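Local coordinates for endo-1,4-beta-xylanase (Bacteroides thetaiotaomicron VPI-5482, PDB 3KST), which probably hydrolyses O-glycosidic bonds in xylan-type plant polysaccharides, as a calcium-binding member of glycosyl hydrolase family 43, at residues 213-218 / 265-270. Residues are numbered along the deposited sequence; the frame is centred on the assembly and turned at random.
Sequences KGYGVG and IFHAHW
Tyr215 and His267 meet rim to rim, with CE2 of the tyrosine 3.4 Å from NE2 of the histidine. Their planes differ by only 9°, yet the centroids stand 5.5 Å apart, too far offset for either ring to lie over the other. The contact is therefore van der Waals between ring margins, and no hydrogen bond joins the two segments. Tyr215 reaches this position with CG anti to the backbone N (chi1 -160°), whereas His267 has its CG between N and the carbonyl carbon (chi1 73°), which swings the imidazole out beside the tyrosine.

Further along, His269 meets the loop leading into strand 216-222 obliquely: its CE1 lies 3.9 Å from Lys213 N and equally far from Lys213 CA. Lysine suits this edge, giving the imidazole backbone and aliphatic CH (CG is 4.2 Å from His269 ND1) while its chain leads outward to an exposed end.

Each ring has a polar partner outside the two segments, which helps set its rotation. Tyrosine's long flat ring carries its OH to a hydrogen bond with Glu190 OE2. His267 offers ND1 as acceptor to the backbone N-H of Asp26, leaving CE1 and NE2 to face the tyrosine. NE2 of His269, just beyond the strand, donates to the backbone O of Tyr210.

Strands 216-222 and 262-268 belong to different sheets, so the two rings pack across a boundary between blades of the five-bladed beta-propeller of family 43. Tyr215 holds the carboxylate of the predicted proton donor, Glu190, and His267 receives the main-chain N-H of the predicted proton acceptor, Asp26. The rim contact sets these supports side by side, consistent with a second shell to the central active site of this propeller.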
ATOM      1  N   LYS A 213      15.809 -10.114   3.429  1.00 10.07           N
ATOM      2  CA  LYS A 213      15.062 -11.196   2.747  1.00 10.06           C
ATOM      3  C   LYS A 213      13.814 -11.647   3.506  1.00  9.42           C
ATOM      4  O   LYS A 213      12.929 -12.236   2.905  1.00 10.02           O
ATOM      5  CB  LYS A 213      15.948 -12.429   2.438  1.00 10.53           C
ATOM      6  CG  LYS A 213      16.998 -12.149   1.433  1.00 12.03           C
ATOM      7  CD  LYS A 213      17.962 -13.310   1.348  1.00 12.93           C
ATOM      8  CE  LYS A 213      19.023 -13.071   0.326  1.00 16.09           C
ATOM      9  NZ  LYS A 213      20.046 -14.127   0.432  1.00 20.02           N
ATOM     10  N   GLY A 214      13.811 -11.399   4.828  1.00 10.18           N
ATOM     11  CA  GLY A 214      12.732 -11.674   5.747  1.00 10.39           C
ATOM     12  C   GLY A 214      11.691 -10.588   5.925  1.00 10.00           C
ATOM     13  O   GLY A 214      10.837 -10.697   6.862  1.00 10.16           O
ATOM     14  N   TYR A 215      11.727  -9.550   5.072  1.00  9.81           N
ATOM     15  CA  TYR A 215      10.598  -8.595   4.982  1.00  9.77           C
ATOM     16  C   TYR A 215       9.351  -9.477   4.851  1.00  9.60           C
ATOM     17  O   TYR A 215       9.351 -10.468   4.069  1.00  9.10           O
ATOM     18  CB  TYR A 215      10.710  -7.707   3.744  1.00  9.46           C
ATOM     19  CG  TYR A 215       9.919  -6.401   3.733  1.00  9.61           C
ATOM     20  CD1 TYR A 215       9.987  -5.492   4.795  1.00  8.22           C
ATOM     21  CD2 TYR A 215       9.236  -6.000   2.591  1.00  9.10           C
ATOM     22  CE1 TYR A 215       9.305  -4.248   4.753  1.00  8.24           C
ATOM     23  CE2 TYR A 215       8.543  -4.760   2.541  1.00 10.82           C
ATOM     24  CZ  TYR A 215       8.592  -3.901   3.629  1.00 10.57           C
ATOM     25  OH  TYR A 215       7.941  -2.709   3.571  1.00 11.34           O
ATOM     26  N   GLY A 216       8.314  -9.165   5.629  1.00 10.00           N
ATOM     27  CA  GLY A 216       7.110  -9.966   5.633  1.00  9.64           C
ATOM     28  C   GLY A 216       5.865  -9.244   6.072  1.00  9.80           C
ATOM     29  O   GLY A 216       5.948  -8.153   6.617  1.00 10.48           O
ATOM     30  N   VAL A 217       4.723  -9.868   5.803  1.00 10.40           N
ATOM     31  CA  VAL A 217       3.416  -9.314   6.096  1.00  9.51           C
ATOM     32  C   VAL A 217       2.717 -10.037   7.233  1.00  9.72           C
ATOM     33  O   VAL A 217       2.694 -11.278   7.281  1.00  8.75           O
ATOM     34  CB  VAL A 217       2.511  -9.382   4.853  1.00  9.11           C
ATOM     35  CG1 VAL A 217       1.085  -8.831   5.155  1.00  7.78           C
ATOM     36  CG2 VAL A 217       3.167  -8.622   3.668  1.00  9.55           C
ATOM     37  N   GLY A 218       2.084  -9.271   8.118  1.00 10.47           N
ATOM     38  CA  GLY A 218       1.277  -9.826   9.199  1.00 10.75           C
ATOM     39  C   GLY A 218       0.049  -8.961   9.392  1.00 11.02           C
ATOM     40  O   GLY A 218      -0.105  -7.933   8.698  1.00 11.67           O
ATOM     41  N   ILE A 265      -1.639  -7.912  -3.655  1.00 10.40           N
ATOM     42  CA  ILE A 265      -0.492  -7.538  -4.499  1.00 10.66           C
ATOM     43  C   ILE A 265       0.649  -7.176  -3.555  1.00 10.94           C
ATOM     44  O   ILE A 265       0.407  -6.568  -2.511  1.00 11.09           O
ATOM     45  CB  ILE A 265      -0.832  -6.401  -5.512  1.00 11.65           C
ATOM     46  CG1 ILE A 265       0.303  -6.194  -6.514  1.00  9.52           C
ATOM     47  CG2 ILE A 265      -1.203  -5.086  -4.823  1.00 10.03           C
ATOM     48  CD1 ILE A 265      -0.107  -5.218  -7.644  1.00 11.10           C
ATOM     49  N   PHE A 266       1.872  -7.530  -3.914  1.00 10.96           N
ATOM     50  CA  PHE A 266       3.040  -7.254  -3.072  1.00 10.36           C
ATOM     51  C   PHE A 266       4.302  -7.254  -3.924  1.00  9.71           C
ATOM     52  O   PHE A 266       4.276  -7.751  -5.039  1.00  9.84           O
ATOM     53  CB  PHE A 266       3.188  -8.308  -1.948  1.00 11.06           C
ATOM     54  CG  PHE A 266       3.385  -9.718  -2.455  1.00 12.60           C
ATOM     55  CD1 PHE A 266       2.286 -10.498  -2.798  1.00 12.99           C
ATOM     56  CD2 PHE A 266       4.666 -10.243  -2.638  1.00 12.69           C
ATOM     57  CE1 PHE A 266       2.454 -11.798  -3.302  1.00 14.92           C
ATOM     58  CE2 PHE A 266       4.868 -11.554  -3.127  1.00 14.64           C
ATOM     59  CZ  PHE A 266       3.742 -12.340  -3.459  1.00 14.17           C
ATOM     60  N   HIS A 267       5.371  -6.680  -3.386  1.00  9.18           N
ATOM     61  CA  HIS A 267       6.669  -6.686  -4.050  1.00  9.50           C
ATOM     62  C   HIS A 267       7.579  -7.767  -3.477  1.00  9.63           C
ATOM     63  O   HIS A 267       7.312  -8.372  -2.429  1.00  9.66           O
ATOM     64  CB  HIS A 267       7.354  -5.310  -4.038  1.00 10.14           C
ATOM     65  CG  HIS A 267       7.907  -4.903  -2.714  1.00 10.57           C
ATOM     66  ND1 HIS A 267       7.506  -3.751  -2.074  1.00 11.34           N
ATOM     67  CD2 HIS A 267       8.829  -5.479  -1.903  1.00  9.19           C
ATOM     68  CE1 HIS A 267       8.162  -3.632  -0.934  1.00 10.82           C
ATOM     69  NE2 HIS A 267       8.961  -4.676  -0.801  1.00 12.30           N
ATOM     70  N   ALA A 268       8.686  -7.982  -4.167  1.00  9.50           N
ATOM     71  CA  ALA A 268       9.739  -8.876  -3.717  1.00  9.27           C
ATOM     72  C   ALA A 268      11.053  -8.354  -4.295  1.00  9.27           C
ATOM     73  O   ALA A 268      11.041  -7.541  -5.222  1.00  8.73           O
ATOM     74  CB  ALA A 268       9.459 -10.271  -4.195  1.00 10.19           C
ATOM     75  N   HIS A 269      12.178  -8.790  -3.738  1.00  9.02           N
ATOM     76  CA  HIS A 269      13.479  -8.452  -4.312  1.00  9.93           C
ATOM     77  C   HIS A 269      13.576  -8.939  -5.764  1.00 10.04           C
ATOM     78  O   HIS A 269      12.804  -9.836  -6.186  1.00  9.95           O
ATOM     79  CB  HIS A 269      14.640  -9.057  -3.513  1.00  9.40           C
ATOM     80  CG  HIS A 269      14.789  -8.503  -2.134  1.00 11.58           C
ATOM     81  ND1 HIS A 269      15.471  -9.162  -1.135  1.00 13.59           N
ATOM     82  CD2 HIS A 269      14.309  -7.365  -1.576  1.00 13.97           C
ATOM     83  CE1 HIS A 269      15.436  -8.438  -0.029  1.00 12.85           C
ATOM     84  NE2 HIS A 269      14.732  -7.340  -0.268  1.00 12.98           N
ATOM     85  N   TRP A 270      14.458  -8.293  -6.527  1.00 10.51           N
ATOM     86  CA  TRP A 270      14.725  -8.687  -7.911  1.00 10.95           C
ATOM     87  C   TRP A 270      15.045 -10.184  -8.005  1.00 11.84           C
ATOM     88  O   TRP A 270      14.537 -10.872  -8.882  1.00 12.45           O
ATOM     89  CB  TRP A 270      15.842  -7.844  -8.510  1.00 11.43           C
ATOM     90  CG  TRP A 270      16.260  -8.307  -9.823  1.00 11.88           C
ATOM     91  CD1 TRP A 270      17.403  -8.969 -10.106  1.00 12.07           C
ATOM     92  CD2 TRP A 270      15.507  -8.251 -11.048  1.00 11.62           C
ATOM     93  NE1 TRP A 270      17.446  -9.295 -11.428  1.00 13.75           N
ATOM     94  CE2 TRP A 270      16.291  -8.876 -12.032  1.00 12.49           C
ATOM     95  CE3 TRP A 270      14.261  -7.715 -11.412  1.00 14.09           C
ATOM     96  CZ2 TRP A 270      15.871  -8.999 -13.365  1.00 11.33           C
ATOM     97  CZ3 TRP A 270      13.843  -7.840 -12.721  1.00 12.86           C
ATOM     98  CH2 TRP A 270      14.670  -8.472 -13.692  1.00 11.97           C
TER